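Local coordinates for protein putative NADH-depentdent flavin oxidoreductase (Cupriavidus metallidurans, PDB 5OCS) that binds FMN in a TIM barrel and probably reduces activated alkenes at the expense of a nicotinamide cofactor, as an Old Yellow Enzyme ene-reductase, at residues Thr35-His38 against Met39-Gly43; Arg65-Pro68 against Thr69-Gly72; Gly72-Asn75 against Asp76-Ala80; Leu328-Pro331 against Arg332-Trp335. One frame throughout, in Å; residues are numbered along the deposited sequence.

Contact 1: residues Thr35-His38 against Met39-Gly43; sequences TDWH and MIHLG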
# COMPACT_ATOMS: atom_id res chain seq x y z
N THR D 35 -0.02 9.04 -12.52
CA THR D 35 -1.35 9.40 -11.98
C THR D 35 -1.40 9.07 -10.50
O THR D 35 -0.42 8.63 -9.91
CB THR D 35 -2.47 8.65 -12.72
OG1 THR D 35 -2.33 7.23 -12.48
CG2 THR D 35 -2.39 8.91 -14.21
N ASP D 36 -2.56 9.27 -9.91
CA ASP D 36 -2.74 8.93 -8.51
C ASP D 36 -2.44 7.46 -8.24
O ASP D 36 -1.96 7.11 -7.15
CB ASP D 36 -4.15 9.31 -7.99
CG ASP D 36 -5.34 8.71 -8.80
OD1 ASP D 36 -5.20 7.83 -9.73
OD2 ASP D 36 -6.52 9.14 -8.51
N TRP D 37 -2.66 6.61 -9.23
CA TRP D 37 -2.32 5.19 -9.07
C TRP D 37 -0.85 5.02 -8.70
O TRP D 37 -0.51 4.20 -7.83
CB TRP D 37 -2.60 4.40 -10.35
CG TRP D 37 -2.15 2.97 -10.20
CD1 TRP D 37 -1.02 2.41 -10.71
CD2 TRP D 37 -2.74 1.99 -9.37
NE1 TRP D 37 -0.91 1.12 -10.29
CE2 TRP D 37 -1.96 0.83 -9.46
CE3 TRP D 37 -3.88 1.96 -8.58
CZ2 TRP D 37 -2.28 -0.32 -8.80
CZ3 TRP D 37 -4.21 0.79 -7.94
CH2 TRP D 37 -3.41 -0.33 -8.05
N HIS D 38 0.04 5.74 -9.38
CA HIS D 38 1.47 5.59 -9.14
C HIS D 38 1.85 6.02 -7.75
O HIS D 38 2.71 5.39 -7.13
CB HIS D 38 2.32 6.31 -10.16
CG HIS D 38 2.20 5.72 -11.52
ND1 HIS D 38 1.24 6.12 -12.41
CD2 HIS D 38 2.87 4.72 -12.12
CE1 HIS D 38 1.33 5.39 -13.51
NE2 HIS D 38 2.33 4.55 -13.36
N MET D 39 1.22 7.06 -7.24
CA MET D 39 1.38 7.44 -5.83
C MET D 39 1.05 6.28 -4.88
O MET D 39 1.82 5.94 -3.98
CB MET D 39 0.45 8.64 -5.52
CG MET D 39 0.50 9.14 -4.09
SD MET D 39 2.10 9.85 -3.68
CE MET D 39 2.01 11.41 -4.58
N ILE D 40 -0.12 5.71 -5.06
CA ILE D 40 -0.59 4.60 -4.20
C ILE D 40 0.28 3.35 -4.34
O ILE D 40 0.75 2.74 -3.35
CB ILE D 40 -2.06 4.23 -4.56
CG1 ILE D 40 -2.96 5.45 -4.30
CG2 ILE D 40 -2.50 3.01 -3.76
CD1 ILE D 40 -4.40 5.38 -4.80
N HIS D 41 0.59 3.01 -5.58
CA HIS D 41 1.38 1.80 -5.88
C HIS D 41 2.83 1.89 -5.51
O HIS D 41 3.37 1.03 -4.79
CB HIS D 41 1.21 1.49 -7.36
CG HIS D 41 2.07 0.38 -7.85
ND1 HIS D 41 1.91 -0.93 -7.44
CD2 HIS D 41 3.15 0.39 -8.67
CE1 HIS D 41 2.82 -1.68 -8.03
NE2 HIS D 41 3.60 -0.90 -8.75
N LEU D 42 3.50 2.93 -6.01
CA LEU D 42 4.91 3.14 -5.69
C LEU D 42 5.10 3.49 -4.23
O LEU D 42 6.09 3.08 -3.60
CB LEU D 42 5.56 4.18 -6.64
CG LEU D 42 5.71 3.70 -8.09
CD1 LEU D 42 6.31 4.82 -8.92
CD2 LEU D 42 6.56 2.44 -8.25
N GLY D 43 4.12 4.19 -3.65
CA GLY D 43 4.18 4.40 -2.19
C GLY D 43 4.20 3.10 -1.39
O GLY D 43 5.08 2.90 -0.51
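His41 lies one helical turn after Trp37, and its CB carries the side-chain contact. That methylene sits over one face of the indole, toward the rim, with CB 3.6 Å from Trp37 NE1. It is a CH-pi contact with the five-membered ring. Further out, His41 CG is 3.9 Å from the same NE1. The imidazole then slides off the indole: the planes are only 10° apart, but the centroids of the Trp37 five-membered ring and the His41 ring are 5.4 Å apart, so the rings barely overlap. The ring's ND1 bonds to Tyr351 OH of the second subunit. Both residues have CG opposite the backbone N (chi1 176° and 173°), which sends the two rings out on the same flank of the helix. Trp37 NE1 has its own partner in Gln26.

The backbone is held by i to i+4 bonds. Ile40 N reaches Asp36 O at 3.1 Å, His41 N reaches Trp37 O at 2.8 Å, and Leu42 N reaches His38 O. At the start, Thr35 N donates to His38 ND1 at 3.2 Å, while Thr35 OG1 bonds to Ser28 O and accepts a weak bond from Trp37 N. Asp36 is held by His92 and Asn91 of the second subunit. Thr35 and His38 thus form a capping box at the N-terminus of helix 36-46, the first helix of the TIM barrel, with Thr35 as N-cap.

Contact 2: residues Arg65-Pro68 against Thr69-Gly72; sequences RITP and TDLG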
# COMPACT_ATOMS: atom_id res chain seq x y z
N ARG D 65 6.54 3.62 -26.21
CA ARG D 65 5.65 3.03 -25.20
C ARG D 65 5.17 1.67 -25.65
O ARG D 65 4.90 1.47 -26.84
CB ARG D 65 4.42 3.92 -25.04
CG ARG D 65 4.71 5.21 -24.34
CD ARG D 65 3.46 6.05 -24.20
NE ARG D 65 3.08 6.58 -25.50
CZ ARG D 65 1.98 7.30 -25.74
NH1 ARG D 65 1.14 7.58 -24.76
NH2 ARG D 65 1.70 7.74 -26.98
N ILE D 66 5.01 0.75 -24.70
CA ILE D 66 4.36 -0.52 -25.01
C ILE D 66 2.89 -0.26 -25.38
O ILE D 66 2.38 -0.75 -26.41
CB ILE D 66 4.43 -1.50 -23.84
CG1 ILE D 66 5.91 -1.74 -23.40
CG2 ILE D 66 3.79 -2.83 -24.24
CD1 ILE D 66 5.96 -2.18 -21.94
N THR D 67 2.23 0.54 -24.56
CA THR D 67 0.79 0.80 -24.68
C THR D 67 0.51 2.28 -24.54
O THR D 67 1.38 3.06 -24.05
CB THR D 67 -0.08 0.12 -23.59
OG1 THR D 67 0.02 0.84 -22.35
CG2 THR D 67 0.40 -1.31 -23.37
N PRO D 68 -0.72 2.68 -24.88
CA PRO D 68 -1.03 4.10 -24.71
C PRO D 68 -1.07 4.61 -23.28
O PRO D 68 -1.09 5.83 -23.05
CB PRO D 68 -2.41 4.25 -25.39
CG PRO D 68 -2.43 3.14 -26.37
CD PRO D 68 -1.72 2.00 -25.74
N THR D 69 -1.05 3.69 -22.30
CA THR D 69 -1.04 4.10 -20.90
C THR D 69 0.26 3.74 -20.17
O THR D 69 0.29 3.75 -18.95
CB THR D 69 -2.27 3.58 -20.17
OG1 THR D 69 -2.42 2.18 -20.36
CG2 THR D 69 -3.54 4.24 -20.68
N ASP D 70 1.34 3.48 -20.91
CA ASP D 70 2.63 3.38 -20.28
C ASP D 70 3.11 4.68 -19.64
O ASP D 70 2.89 5.79 -20.16
CB ASP D 70 3.70 2.99 -21.28
CG ASP D 70 3.70 1.50 -21.59
OD1 ASP D 70 2.66 0.81 -21.43
OD2 ASP D 70 4.83 1.05 -21.96
N LEU D 71 3.87 4.50 -18.57
CA LEU D 71 4.64 5.56 -17.93
C LEU D 71 5.72 6.05 -18.91
O LEU D 71 6.29 5.24 -19.65
CB LEU D 71 5.27 5.07 -16.61
CG LEU D 71 5.79 6.21 -15.73
CD1 LEU D 71 4.66 7.12 -15.24
CD2 LEU D 71 6.60 5.61 -14.59
N GLY D 72 5.91 7.36 -18.96
CA GLY D 72 6.89 7.97 -19.81
C GLY D 72 7.75 8.98 -19.07
O GLY D 72 7.38 9.47 -18.00
O HOH W 1 1.01 6.99 -21.75
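The carboxylate of Asp70 and the guanidinium of Arg65 are the flat groups here, with planes 81° apart. The two side chains run past each other in opposite directions and touch through methylenes, Arg65 CG to Asp70 CB at 3.9 Å. Their charged ends do not meet. At the guanidinium edge, in its plane, lies a water 3.1 Å from Arg65 NH1. This water donates to Pro68 O and Asp70 O, so it ties the arginine to the backbone of the turn. Arg65 NE is taken by Pro62 O.

The carboxylate is gripped by Ile66 and Thr67. Ile66 N comes from above its plane to Asp70 OD2 at 2.8 Å. The aliphatic part of Ile66 also packs on this oxygen, with CB 3.2 Å away. Thr67 OG1 gives its proton to Asp70 OD1 at 2.8 Å, on the anti side and 34° out of the plane. Thr67 N adds a weak bond to OD1. The threonine hydroxyl stands between its own backbone N and carbonyl carbon (chi1 77°), where it can also accept from Thr69 N at 3.0 Å. Asp70 N closes the type I turn from Thr67 to Asp70 by bonding to Thr67 O at 3.2 Å.

Ile66 also packs against Cys25, an FMN-binding residue. Three donors on one carboxylate would stabilise its negative charge and probably keep Asp70 ionised. They also fix its rotation without a salt bridge to Arg65.

Contact 3: residues Gly72-Asn75 against Asp76-Ala80; sequences GLYN and DANEA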
# COMPACT_ATOMS: atom_id res chain seq x y z
N GLY D 72 5.91 7.36 -18.96
CA GLY D 72 6.89 7.97 -19.81
C GLY D 72 7.75 8.98 -19.07
O GLY D 72 7.38 9.47 -18.00
N LEU D 73 8.90 9.29 -19.64
CA LEU D 73 9.72 10.39 -19.17
C LEU D 73 10.32 11.15 -20.33
O LEU D 73 11.56 11.23 -20.50
CB LEU D 73 10.79 9.84 -18.24
CG LEU D 73 11.51 10.87 -17.38
CD1 LEU D 73 10.52 11.78 -16.63
CD2 LEU D 73 12.47 10.17 -16.43
N TYR D 74 9.42 11.67 -21.16
CA TYR D 74 9.80 12.21 -22.46
C TYR D 74 9.40 13.65 -22.67
O TYR D 74 9.58 14.21 -23.76
CB TYR D 74 9.35 11.26 -23.60
CG TYR D 74 7.88 10.85 -23.61
CD1 TYR D 74 6.86 11.77 -23.87
CD2 TYR D 74 7.50 9.53 -23.41
CE1 TYR D 74 5.51 11.38 -23.90
CE2 TYR D 74 6.16 9.11 -23.46
CZ TYR D 74 5.16 10.04 -23.71
OH TYR D 74 3.85 9.62 -23.74
N ASN D 75 8.91 14.29 -21.60
CA ASN D 75 8.59 15.71 -21.65
C ASN D 75 8.52 16.27 -20.24
O ASN D 75 8.53 15.50 -19.27
CB ASN D 75 7.31 15.98 -22.44
CG ASN D 75 6.08 15.42 -21.81
OD1 ASN D 75 5.93 15.40 -20.61
ND2 ASN D 75 5.14 14.98 -22.65
N ASP D 76 8.42 17.57 -20.11
CA ASP D 76 8.38 18.21 -18.79
C ASP D 76 7.20 17.74 -17.93
O ASP D 76 7.34 17.60 -16.71
CB ASP D 76 8.28 19.74 -18.96
CG ASP D 76 9.56 20.37 -19.43
OD1 ASP D 76 10.59 19.71 -19.62
OD2 ASP D 76 9.55 21.59 -19.65
N ALA D 77 6.03 17.51 -18.53
CA ALA D 77 4.85 17.12 -17.77
C ALA D 77 5.10 15.75 -17.17
O ALA D 77 4.81 15.50 -16.01
CB ALA D 77 3.63 17.09 -18.64
N ASN D 78 5.64 14.84 -17.98
CA ASN D 78 5.99 13.49 -17.48
C ASN D 78 6.90 13.61 -16.26
O ASN D 78 6.71 12.92 -15.24
CB ASN D 78 6.79 12.66 -18.50
CG ASN D 78 6.01 12.16 -19.69
OD1 ASN D 78 6.65 11.53 -20.56
ND2 ASN D 78 4.67 12.35 -19.76
N GLU D 79 7.87 14.50 -16.37
CA GLU D 79 8.86 14.71 -15.29
C GLU D 79 8.21 15.23 -14.02
O GLU D 79 8.43 14.69 -12.94
CB GLU D 79 10.00 15.62 -15.72
CG GLU D 79 11.14 15.72 -14.70
CD GLU D 79 12.31 16.53 -15.24
OE1 GLU D 79 12.40 16.75 -16.50
OE2 GLU D 79 13.12 16.99 -14.40
N ALA D 80 7.39 16.26 -14.15
CA ALA D 80 6.66 16.80 -13.01
C ALA D 80 5.75 15.77 -12.33
O ALA D 80 5.72 15.72 -11.11
CB ALA D 80 5.83 18.04 -13.39
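Tyr74 and Asn78 cross obliquely, with the ring and the amide 70° apart. The amide points its oxygen at the ring: Asn78 OD1 stands 3.2 Å above the plane of the Tyr74 ring, over its centre. The same oxygen accepts a straight bond from Tyr74 N at 2.8 Å, with an N-H...O angle of 171°. One oxygen therefore meets both the backbone and the ring of a single residue. Tyr74 CG lies between its backbone N and carbonyl carbon (chi1 53°), which folds the ring back over that oxygen.

Asn75 and Asn78 cross at about a right angle. Asn75 OD1 turns toward the helix and accepts from Asn78 N at 2.7 Å, nearly in line with its own C=O. Asn78 ND2 has other partners, Asn33 OD1 and Glu31 O, so both ends of this buried amide are satisfied. Asn78 CB rests 3.3 Å from Gly72 O.

Leu73 CD1 packs 3.6 Å from Glu79 CA. Glu79 N bonds to Asn75 O at 3.1 Å, an i to i+4 main-chain bond at the helix start. The carboxylates of Asp76 and Glu79 lead off to Arg166, and Glu79 also pairs with Arg169, so the helix start is joined to helix 150-169 by salt bridges. This is an asparagine N-cap: Asn75 caps helix 76-92 of the barrel, and Asn78 pins the incoming loop to the first turn.

Contact 4: residues Leu328-Pro331 against Arg332-Trp335; sequences LYDP and RWPW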
# COMPACT_ATOMS: atom_id res chain seq x y z
N LEU D 328 3.14 -7.95 -5.52
CA LEU D 328 1.81 -7.39 -5.78
C LEU D 328 0.78 -8.07 -4.87
O LEU D 328 -0.10 -7.42 -4.31
CB LEU D 328 1.40 -7.54 -7.23
CG LEU D 328 2.32 -6.92 -8.28
CD1 LEU D 328 1.85 -7.29 -9.67
CD2 LEU D 328 2.52 -5.41 -8.06
N TYR D 329 0.94 -9.37 -4.71
CA TYR D 329 0.01 -10.19 -3.92
C TYR D 329 0.31 -10.08 -2.44
O TYR D 329 -0.53 -10.46 -1.59
CB TYR D 329 0.15 -11.65 -4.38
CG TYR D 329 -0.96 -12.57 -3.96
CD1 TYR D 329 -2.26 -12.38 -4.41
CD2 TYR D 329 -0.72 -13.69 -3.12
CE1 TYR D 329 -3.29 -13.20 -4.02
CE2 TYR D 329 -1.76 -14.54 -2.75
CZ TYR D 329 -3.05 -14.29 -3.23
OH TYR D 329 -4.14 -15.06 -2.90
N ASP D 330 1.52 -9.60 -2.11
CA ASP D 330 1.96 -9.31 -0.70
C ASP D 330 2.97 -8.15 -0.69
O ASP D 330 4.20 -8.34 -0.73
CB ASP D 330 2.59 -10.55 -0.06
CG ASP D 330 3.04 -10.34 1.38
OD1 ASP D 330 2.79 -9.25 1.98
OD2 ASP D 330 3.72 -11.28 1.89
N PRO D 331 2.48 -6.90 -0.64
CA PRO D 331 3.40 -5.77 -0.64
C PRO D 331 4.21 -5.65 0.62
O PRO D 331 5.11 -4.84 0.66
CB PRO D 331 2.46 -4.55 -0.77
CG PRO D 331 1.22 -5.05 -0.19
CD PRO D 331 1.09 -6.46 -0.63
N ARG D 332 3.90 -6.46 1.64
CA ARG D 332 4.74 -6.59 2.81
C ARG D 332 5.67 -7.82 2.74
O ARG D 332 6.22 -8.26 3.80
CB ARG D 332 3.88 -6.67 4.07
CG ARG D 332 2.84 -5.55 4.21
CD ARG D 332 3.45 -4.17 4.38
NE ARG D 332 2.36 -3.33 4.86
CZ ARG D 332 1.66 -2.43 4.18
NH1 ARG D 332 2.05 -2.00 3.00
NH2 ARG D 332 0.60 -1.89 4.77
N TRP D 333 5.86 -8.38 1.55
CA TRP D 333 6.70 -9.57 1.39
C TRP D 333 8.04 -9.50 2.14
O TRP D 333 8.42 -10.48 2.84
CB TRP D 333 6.93 -9.89 -0.10
CG TRP D 333 7.54 -11.27 -0.33
CD1 TRP D 333 6.86 -12.40 -0.60
CD2 TRP D 333 8.93 -11.63 -0.30
NE1 TRP D 333 7.72 -13.46 -0.73
CE2 TRP D 333 9.00 -13.02 -0.56
CE3 TRP D 333 10.12 -10.91 -0.10
CZ2 TRP D 333 10.21 -13.72 -0.62
CZ3 TRP D 333 11.35 -11.61 -0.15
CH2 TRP D 333 11.36 -13.01 -0.40
N PRO D 334 8.75 -8.36 2.08
CA PRO D 334 10.03 -8.34 2.80
C PRO D 334 9.84 -8.39 4.31
O PRO D 334 10.66 -9.01 5.01
CB PRO D 334 10.71 -7.04 2.33
CG PRO D 334 9.97 -6.65 1.05
CD PRO D 334 8.57 -7.14 1.27
N TRP D 335 8.77 -7.79 4.84
CA TRP D 335 8.51 -7.98 6.29
C TRP D 335 8.29 -9.48 6.66
O TRP D 335 8.84 -10.03 7.66
CB TRP D 335 7.26 -7.26 6.72
CG TRP D 335 7.21 -5.78 6.52
CD1 TRP D 335 8.08 -4.98 5.84
CD2 TRP D 335 6.14 -4.94 6.97
NE1 TRP D 335 7.64 -3.67 5.89
CE2 TRP D 335 6.46 -3.63 6.59
CE3 TRP D 335 4.97 -5.18 7.70
CZ2 TRP D 335 5.60 -2.55 6.88
CZ3 TRP D 335 4.14 -4.12 7.99
CH2 TRP D 335 4.46 -2.82 7.58
O HOH W 2 4.38 -2.25 1.54
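A type I turn from Asp330 to Trp333 links helix 325-329 to helix 333-341, after the last strand of the barrel. Trp333 N closes it on Asp330 O at 2.8 Å, with the donor well above the carbonyl plane. The aspartate side chain bends back over the same turn. Its CG is opposite the backbone N (chi1 -179°), and this brings OD1 to 3.0 Å from Arg332 N in a weak hydrogen bond. OD1 also lies 3.5 Å from Arg332 CB. The other oxygen, Asp330 OD2, is 3.5 Å from Trp333 CA and bonds to His336 ND1.

Arg332 is the N-cap residue. Its chain bends at chi2 (-65°), and CD lies 3.4 Å above the plane of the Trp335 ring, toward the rim. At the guanidinium edge a water lies 2.8 Å from Arg332 NH1 and donates to Pro331 O. NH1 also bonds to Gln44 of the second subunit, and NE to Leu328 O of that subunit. The indole of Trp333 has its own partner, NE1 bonding to Thr304 O.

The opposite charges of Asp330 and Arg332 do not pair: OD1 and NE are 6.6 Å apart. The aspartate serves the turn and His336, while the arginine serves the dimer interface. A carboxylate near the start of helix 333-341 would probably be stabilised by the helix dipole.

Overall arrangement
The four contacts belong to one TIM barrel, in the order 1, 2, 3, 4 along the chain. Contact 1 lies on helix 36-46, between strands 19-21 and 52-59. Contacts 2 and 3 follow strand 52-59, share Gly72 and lead into helix 76-92; their centres are 12 Å apart. Contact 4 comes after the eighth strand, 320-323, which neighbours the first in the closed barrel. Contact 1 touches contact 4 through His41 and Leu328, and contact 2 through His38 and Leu71. Contacts 3 and 4 are furthest apart, with centres 29 Å apart. Contacts 1 and 4 both meet the second subunit, whereas contact 2 borders the FMN-binding residues.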